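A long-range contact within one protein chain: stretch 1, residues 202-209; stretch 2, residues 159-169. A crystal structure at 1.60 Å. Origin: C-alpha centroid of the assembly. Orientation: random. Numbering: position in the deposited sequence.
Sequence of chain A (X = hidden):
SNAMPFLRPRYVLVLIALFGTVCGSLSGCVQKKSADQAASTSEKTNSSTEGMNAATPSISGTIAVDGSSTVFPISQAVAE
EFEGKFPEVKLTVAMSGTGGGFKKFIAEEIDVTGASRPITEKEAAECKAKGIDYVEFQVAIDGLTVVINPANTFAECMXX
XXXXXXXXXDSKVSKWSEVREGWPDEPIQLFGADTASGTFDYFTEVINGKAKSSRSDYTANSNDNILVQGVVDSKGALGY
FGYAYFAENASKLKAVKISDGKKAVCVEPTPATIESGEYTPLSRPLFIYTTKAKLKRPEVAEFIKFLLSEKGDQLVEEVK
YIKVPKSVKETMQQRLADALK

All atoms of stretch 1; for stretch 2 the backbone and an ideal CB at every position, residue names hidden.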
ATOM      1  N   TYR A 202       0.577   6.238  -1.220  1.00 16.44           N
ATOM      2  CA  TYR A 202       0.076   5.355  -2.278  1.00 13.82           C
ATOM      3  C   TYR A 202      -0.849   6.117  -3.231  1.00 14.87           C
ATOM      4  O   TYR A 202      -0.632   6.126  -4.448  1.00 16.96           O
ATOM      5  CB  TYR A 202      -0.639   4.148  -1.637  1.00 13.47           C
ATOM      6  CG  TYR A 202      -1.177   3.093  -2.592  1.00 14.10           C
ATOM      7  CD1 TYR A 202      -0.905   3.137  -3.960  1.00 16.10           C
ATOM      8  CD2 TYR A 202      -1.963   2.052  -2.114  1.00 18.03           C
ATOM      9  CE1 TYR A 202      -1.412   2.168  -4.826  1.00 18.74           C
ATOM     10  CE2 TYR A 202      -2.471   1.084  -2.970  1.00 16.45           C
ATOM     11  CZ  TYR A 202      -2.190   1.144  -4.317  1.00 16.47           C
ATOM     12  OH  TYR A 202      -2.684   0.186  -5.182  1.00 16.84           O
ATOM     13  N   PHE A 203      -1.870   6.763  -2.679  1.00 13.80           N
ATOM     14  CA  PHE A 203      -2.848   7.464  -3.508  1.00 15.10           C
ATOM     15  C   PHE A 203      -2.182   8.506  -4.384  1.00 13.79           C
ATOM     16  O   PHE A 203      -2.399   8.554  -5.595  1.00 15.67           O
ATOM     17  CB  PHE A 203      -3.897   8.125  -2.621  1.00 15.42           C
ATOM     18  CG  PHE A 203      -5.020   8.749  -3.388  1.00 13.32           C
ATOM     19  CD1 PHE A 203      -6.063   7.960  -3.870  1.00 14.67           C
ATOM     20  CD2 PHE A 203      -5.031  10.108  -3.635  1.00 16.14           C
ATOM     21  CE1 PHE A 203      -7.110   8.529  -4.588  1.00 16.98           C
ATOM     22  CE2 PHE A 203      -6.068  10.683  -4.353  1.00 17.23           C
ATOM     23  CZ  PHE A 203      -7.110   9.884  -4.828  1.00 15.24           C
ATOM     24  N   THR A 204      -1.340   9.340  -3.785  1.00 16.56           N
ATOM     25  CA  THR A 204      -0.689  10.383  -4.574  1.00 17.82           C
ATOM     26  C   THR A 204       0.266   9.812  -5.616  1.00 18.39           C
ATOM     27  O   THR A 204       0.338  10.334  -6.728  1.00 19.46           O
ATOM     28  CB  THR A 204       0.034  11.428  -3.691  1.00 18.14           C
ATOM     29  OG1 THR A 204       1.085  10.791  -2.954  1.00 19.47           O
ATOM     30  CG2 THR A 204      -0.948  12.085  -2.751  1.00 18.31           C
ATOM     31  N   GLU A 205       0.984   8.740  -5.287  1.00 18.34           N
ATOM     32  CA  GLU A 205       1.899   8.120  -6.249  1.00 19.09           C
ATOM     33  C   GLU A 205       1.165   7.699  -7.522  1.00 17.26           C
ATOM     34  O   GLU A 205       1.596   8.014  -8.633  1.00 21.44           O
ATOM     35  CB  GLU A 205       2.584   6.887  -5.637  1.00 20.18           C
ATOM     36  CG  GLU A 205       3.460   6.084  -6.606  1.00 25.79           C
ATOM     37  CD  GLU A 205       3.964   4.774  -5.995  1.00 28.00           C
ATOM     38  OE1 GLU A 205       3.995   4.661  -4.748  1.00 38.02           O
ATOM     39  OE2 GLU A 205       4.317   3.855  -6.760  1.00 38.62           O
ATOM     40  N   VAL A 206       0.053   6.995  -7.360  1.00 18.38           N
ATOM     41  CA  VAL A 206      -0.567   6.385  -8.534  1.00 17.84           C
ATOM     42  C   VAL A 206      -1.579   7.289  -9.218  1.00 17.80           C
ATOM     43  O   VAL A 206      -1.876   7.099 -10.400  1.00 20.89           O
ATOM     44  CB  VAL A 206      -1.155   4.989  -8.236  1.00 16.48           C
ATOM     45  CG1 VAL A 206      -0.050   4.075  -7.691  1.00 20.09           C
ATOM     46  CG2 VAL A 206      -2.339   5.082  -7.272  1.00 17.76           C
ATOM     47  N   ILE A 207      -2.062   8.295  -8.498  1.00 18.67           N
ATOM     48  CA  ILE A 207      -2.995   9.256  -9.079  1.00 16.67           C
ATOM     49  C   ILE A 207      -2.280  10.476  -9.651  1.00 18.68           C
ATOM     50  O   ILE A 207      -2.594  10.936 -10.760  1.00 19.43           O
ATOM     51  CB  ILE A 207      -4.069   9.699  -8.063  1.00 17.26           C
ATOM     52  CG1 ILE A 207      -4.950   8.509  -7.647  1.00 16.70           C
ATOM     53  CG2 ILE A 207      -4.928  10.811  -8.642  1.00 17.15           C
ATOM     54  CD1 ILE A 207      -5.570   7.742  -8.830  1.00 18.12           C
ATOM     55  N   ASN A 208      -1.293  10.999  -8.919  1.00 18.91           N
ATOM     56  CA  ASN A 208      -0.595  12.199  -9.364  1.00 18.98           C
ATOM     57  C   ASN A 208       0.771  11.954  -9.983  1.00 19.21           C
ATOM     58  O   ASN A 208       1.242  12.748 -10.796  1.00 25.85           O
ATOM     59  CB  ASN A 208      -0.466  13.195  -8.208  1.00 21.14           C
ATOM     60  CG  ASN A 208      -1.800  13.707  -7.741  1.00 25.69           C
ATOM     61  OD1 ASN A 208      -2.758  13.734  -8.508  1.00 21.84           O
ATOM     62  ND2 ASN A 208      -1.879  14.116  -6.480  1.00 21.22           N
ATOM     63  N   GLY A 209       1.420  10.861  -9.595  1.00 21.88           N
ATOM     64  CA  GLY A 209       2.763  10.589 -10.074  1.00 24.23           C
ATOM     65  C   GLY A 209       3.830  10.438  -9.006  1.00 27.63           C
ATOM     66  O   GLY A 209       3.572  10.582  -7.808  1.00 28.60           O
ATOM     67  N   UNK A 159     -12.171   8.262 -13.821  1.00 17.83           N
ATOM     68  CA  UNK A 159     -10.877   7.873 -14.365  1.00 17.81           C
ATOM     69  C   UNK A 159      -9.769   8.325 -13.436  1.00 17.83           C
ATOM     70  O   UNK A 159      -9.954   9.246 -12.638  1.00 17.89           O
ATOM     71  CB  UNK A 159     -10.674   8.458 -15.764  1.00 17.81           C
ATOM     72  N   UNK A 160      -8.609   7.687 -13.558  1.00 16.89           N
ATOM     73  CA  UNK A 160      -7.424   8.164 -12.862  1.00 17.67           C
ATOM     74  C   UNK A 160      -7.124   9.600 -13.278  1.00 19.09           C
ATOM     75  O   UNK A 160      -6.794  10.431 -12.436  1.00 18.44           O
ATOM     76  CB  UNK A 160      -6.225   7.257 -13.148  1.00 17.67           C
ATOM     77  N   UNK A 161      -7.295   9.896 -14.565  1.00 19.67           N
ATOM     78  CA  UNK A 161      -7.075  11.249 -15.059  1.00 20.85           C
ATOM     79  C   UNK A 161      -7.989  12.256 -14.356  1.00 21.19           C
ATOM     80  O   UNK A 161      -7.554  13.356 -14.019  1.00 21.90           O
ATOM     81  CB  UNK A 161      -7.300  11.300 -16.571  1.00 20.85           C
ATOM     82  N   UNK A 162      -9.248  11.883 -14.131  1.00 18.09           N
ATOM     83  CA  UNK A 162     -10.163  12.773 -13.422  1.00 18.51           C
ATOM     84  C   UNK A 162      -9.755  12.956 -11.973  1.00 19.61           C
ATOM     85  O   UNK A 162      -9.821  14.058 -11.432  1.00 19.12           O
ATOM     86  CB  UNK A 162     -11.593  12.233 -13.494  1.00 18.51           C
ATOM     87  N   UNK A 163      -9.314  11.875 -11.345  1.00 17.98           N
ATOM     88  CA  UNK A 163      -8.850  11.978  -9.969  1.00 16.55           C
ATOM     89  C   UNK A 163      -7.618  12.877  -9.880  1.00 19.11           C
ATOM     90  O   UNK A 163      -7.453  13.631  -8.912  1.00 18.35           O
ATOM     91  CB  UNK A 163      -8.538  10.590  -9.406  1.00 16.55           C
ATOM     92  N   UNK A 164      -6.761  12.815 -10.894  1.00 17.73           N
ATOM     93  CA  UNK A 164      -5.574  13.666 -10.943  1.00 17.32           C
ATOM     94  C   UNK A 164      -5.967  15.123 -11.143  1.00 22.29           C
ATOM     95  O   UNK A 164      -5.398  16.026 -10.547  1.00 19.29           O
ATOM     96  CB  UNK A 164      -4.633  13.214 -12.061  1.00 17.32           C
ATOM     97  N   UNK A 165      -6.973  15.348 -11.975  1.00 22.15           N
ATOM     98  CA  UNK A 165      -7.490  16.687 -12.197  1.00 21.60           C
ATOM     99  C   UNK A 165      -7.938  17.318 -10.871  1.00 20.04           C
ATOM    100  O   UNK A 165      -7.760  18.515 -10.645  1.00 21.17           O
ATOM    101  CB  UNK A 165      -8.651  16.649 -13.193  1.00 21.60           C
ATOM    102  N   UNK A 166      -8.508  16.496  -9.998  1.00 18.03           N
ATOM    103  CA  UNK A 166      -8.999  16.958  -8.698  1.00 17.67           C
ATOM    104  C   UNK A 166      -7.866  17.116  -7.674  1.00 16.59           C
ATOM    105  O   UNK A 166      -7.803  18.115  -6.954  1.00 17.75           O
ATOM    106  CB  UNK A 166     -10.048  15.982  -8.162  1.00 17.67           C
ATOM    107  N   UNK A 167      -6.984  16.127  -7.612  1.00 17.00           N
ATOM    108  CA  UNK A 167      -6.035  16.007  -6.499  1.00 19.28           C
ATOM    109  C   UNK A 167      -4.627  16.528  -6.743  1.00 17.29           C
ATOM    110  O   UNK A 167      -3.839  16.621  -5.799  1.00 19.85           O
ATOM    111  CB  UNK A 167      -5.931  14.533  -6.101  1.00 19.28           C
ATOM    112  N   UNK A 168      -4.305  16.876  -7.987  1.00 18.03           N
ATOM    113  CA  UNK A 168      -2.934  17.255  -8.326  1.00 19.61           C
ATOM    114  C   UNK A 168      -2.458  18.424  -7.496  1.00 20.63           C
ATOM    115  O   UNK A 168      -3.258  19.248  -7.045  1.00 22.15           O
ATOM    116  CB  UNK A 168      -2.826  17.599  -9.813  1.00 19.61           C
ATOM    117  N   UNK A 169      -1.143  18.497  -7.337  1.00 20.99           N
ATOM    118  CA  UNK A 169      -0.494  19.561  -6.584  1.00 24.52           C
ATOM    119  C   UNK A 169      -0.942  20.949  -7.017  1.00 27.34           C
ATOM    120  O   UNK A 169      -1.025  21.853  -6.190  1.00 28.34           O
ATOM    121  CB  UNK A 169       1.025  19.445  -6.728  1.00 24.52           C
TER

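Position 159 precedes the helix, and nothing of stretch 1 lies near its CB. The backbone suggests a helix-capping residue: Ser, Thr, Asp or Asn. It is Thr-159. Thr-159 OG1 accepts from the backbone N of position 162 at 2.8 Å, a capping bond.

Position 160 points sideways. Its ideal CB is 4.4 Å from Ile-207 CD1, so an apolar side chain of small or medium size would suit. It is Val-160. Val-160 CG1 packs against Ile-207 CD1 at 3.9 Å.

Positions 161 and 162 point away and find nothing of stretch 1. Almost any helix-compatible residue would serve. They are Ala-161 and Glu-162. Glu-162 OE1 accepts a hydrogen bond from Thr-159 N at 3.1 Å.

Position 163 points toward stretch 1. Its ideal CB is 3.7 Å from Ile-207 CG2 and 4.8 Å from Phe-203 CZ. The surroundings are hydrocarbon, so Ala, Val, Leu, Ile or Met are candidates. It is Leu-163. Leu-163 CB meets Ile-207 CG2 at 3.8 Å, while the rest of the side chain extends away from that methyl.

Position 164 is where the backbones come nearest: its CA is 5.4 Å from Asn-208 CA. The ideal CB is 3.3 Å from Ile-207 O and 4.1 Å from Asn-208 OD1. Two carbonyl oxygens favour a donor, such as Asn, Gln, Ser or Thr; Ala would also fit. It is Asn-164. The CB points sideways, but the amide comes nearer, and Asn-164 ND2 donates to Asn-208 OD1 at 2.9 Å. Asn-164 ND2 also donates to the O of water 1 at 2.8 Å, and that water O donates to Asn-208 O at 2.9 Å, so the amide links to both side chain and backbone of Asn-208.

Position 165 points away and 166 sideways, both without contact. They are Lys-165 and Ile-166.

Position 167 points toward stretch 1. Its ideal CB is 4.1 Å from Asn-208 OD1, 4.2 Å from Phe-203 CE2 and 4.6 Å from Ile-207 CG2. The site is mainly apolar, with one polar atom beside it. A large apolar or aromatic residue could pack against the phenyl edge; Leu, Met, Phe, Tyr or Trp would suit. It is Trp-167. The Phe-203 edge meets the indole face, with planes at 81° and Phe-203 CE2 3.6 Å from Trp-167 CD1. Trp-167 O accepts a weak hydrogen bond from Asn-208 ND2 at 3.3 Å, which any residue here could offer.

Position 168 leaves helical angles. Its ideal CB is 4.1 Å from Asn-208 OD1, so small or polar residues are plausible. It is Ala-168. Ala-168 CA lies 3.5 Å from Asn-208 OD1.

Position 169 has no close neighbour in stretch 1. It is Ala-169.

Stretch 2 (159-169) TVAELNKIWAA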
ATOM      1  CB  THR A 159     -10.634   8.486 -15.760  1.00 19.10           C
ATOM      2  OG1 THR A 159     -10.543   9.907 -15.642  1.00 23.70           O
ATOM      3  CG2 THR A 159     -11.771   8.133 -16.697  1.00 22.16           C
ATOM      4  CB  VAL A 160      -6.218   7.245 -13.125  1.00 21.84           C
ATOM      5  CG1 VAL A 160      -4.916   7.905 -12.669  1.00 21.28           C
ATOM      6  CG2 VAL A 160      -6.427   5.923 -12.419  1.00 19.20           C
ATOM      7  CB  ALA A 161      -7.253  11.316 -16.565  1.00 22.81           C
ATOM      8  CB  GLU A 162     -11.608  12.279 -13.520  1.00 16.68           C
ATOM      9  CG  GLU A 162     -12.207  12.604 -14.863  1.00 20.08           C
ATOM     10  CD  GLU A 162     -13.446  11.802 -15.177  1.00 22.41           C
ATOM     11  OE1 GLU A 162     -13.726  10.804 -14.475  1.00 19.83           O
ATOM     12  OE2 GLU A 162     -14.144  12.175 -16.145  1.00 23.52           O
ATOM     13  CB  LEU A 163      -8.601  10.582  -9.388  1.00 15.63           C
ATOM     14  CG  LEU A 163      -9.910   9.786  -9.178  1.00 16.58           C
ATOM     15  CD1 LEU A 163      -9.641   8.295  -8.955  1.00 19.15           C
ATOM     16  CD2 LEU A 163     -10.732  10.347  -8.017  1.00 18.76           C
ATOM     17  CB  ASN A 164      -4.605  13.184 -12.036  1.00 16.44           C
ATOM     18  CG  ASN A 164      -3.479  14.153 -12.290  1.00 22.99           C
ATOM     19  OD1 ASN A 164      -3.372  14.714 -13.383  1.00 30.22           O
ATOM     20  ND2 ASN A 164      -2.622  14.359 -11.291  1.00 20.72           N
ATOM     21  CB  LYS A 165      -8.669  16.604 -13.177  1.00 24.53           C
ATOM     22  CG  LYS A 165      -9.089  17.909 -13.788  1.00 34.22           C
ATOM     23  CD  LYS A 165     -10.200  17.652 -14.800  1.00 33.15           C
ATOM     24  CE  LYS A 165     -10.538  18.890 -15.598  1.00 38.19           C
ATOM     25  NZ  LYS A 165     -11.666  18.610 -16.531  1.00 40.04           N
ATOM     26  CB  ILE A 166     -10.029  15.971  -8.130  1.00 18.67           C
ATOM     27  CG1 ILE A 166     -11.311  15.985  -8.971  1.00 16.54           C
ATOM     28  CG2 ILE A 166     -10.359  16.307  -6.683  1.00 19.37           C
ATOM     29  CD1 ILE A 166     -12.208  14.816  -8.695  1.00 18.36           C
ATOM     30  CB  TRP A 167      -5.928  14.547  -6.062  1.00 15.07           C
ATOM     31  CG  TRP A 167      -7.114  14.081  -5.266  1.00 14.83           C
ATOM     32  CD1 TRP A 167      -8.161  13.338  -5.718  1.00 15.87           C
ATOM     33  CD2 TRP A 167      -7.371  14.346  -3.877  1.00 14.68           C
ATOM     34  NE1 TRP A 167      -9.046  13.101  -4.696  1.00 16.28           N
ATOM     35  CE2 TRP A 167      -8.593  13.721  -3.552  1.00 13.97           C
ATOM     36  CE3 TRP A 167      -6.687  15.043  -2.874  1.00 17.43           C
ATOM     37  CZ2 TRP A 167      -9.141  13.760  -2.267  1.00 16.21           C
ATOM     38  CZ3 TRP A 167      -7.231  15.098  -1.605  1.00 15.77           C
ATOM     39  CH2 TRP A 167      -8.448  14.452  -1.310  1.00 16.37           C
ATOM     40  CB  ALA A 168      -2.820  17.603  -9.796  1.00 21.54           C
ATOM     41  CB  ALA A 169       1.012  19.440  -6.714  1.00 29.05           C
TER
HETATM   42  O   HOH W   1       0.034  15.300 -11.397  1.00 26.01           O
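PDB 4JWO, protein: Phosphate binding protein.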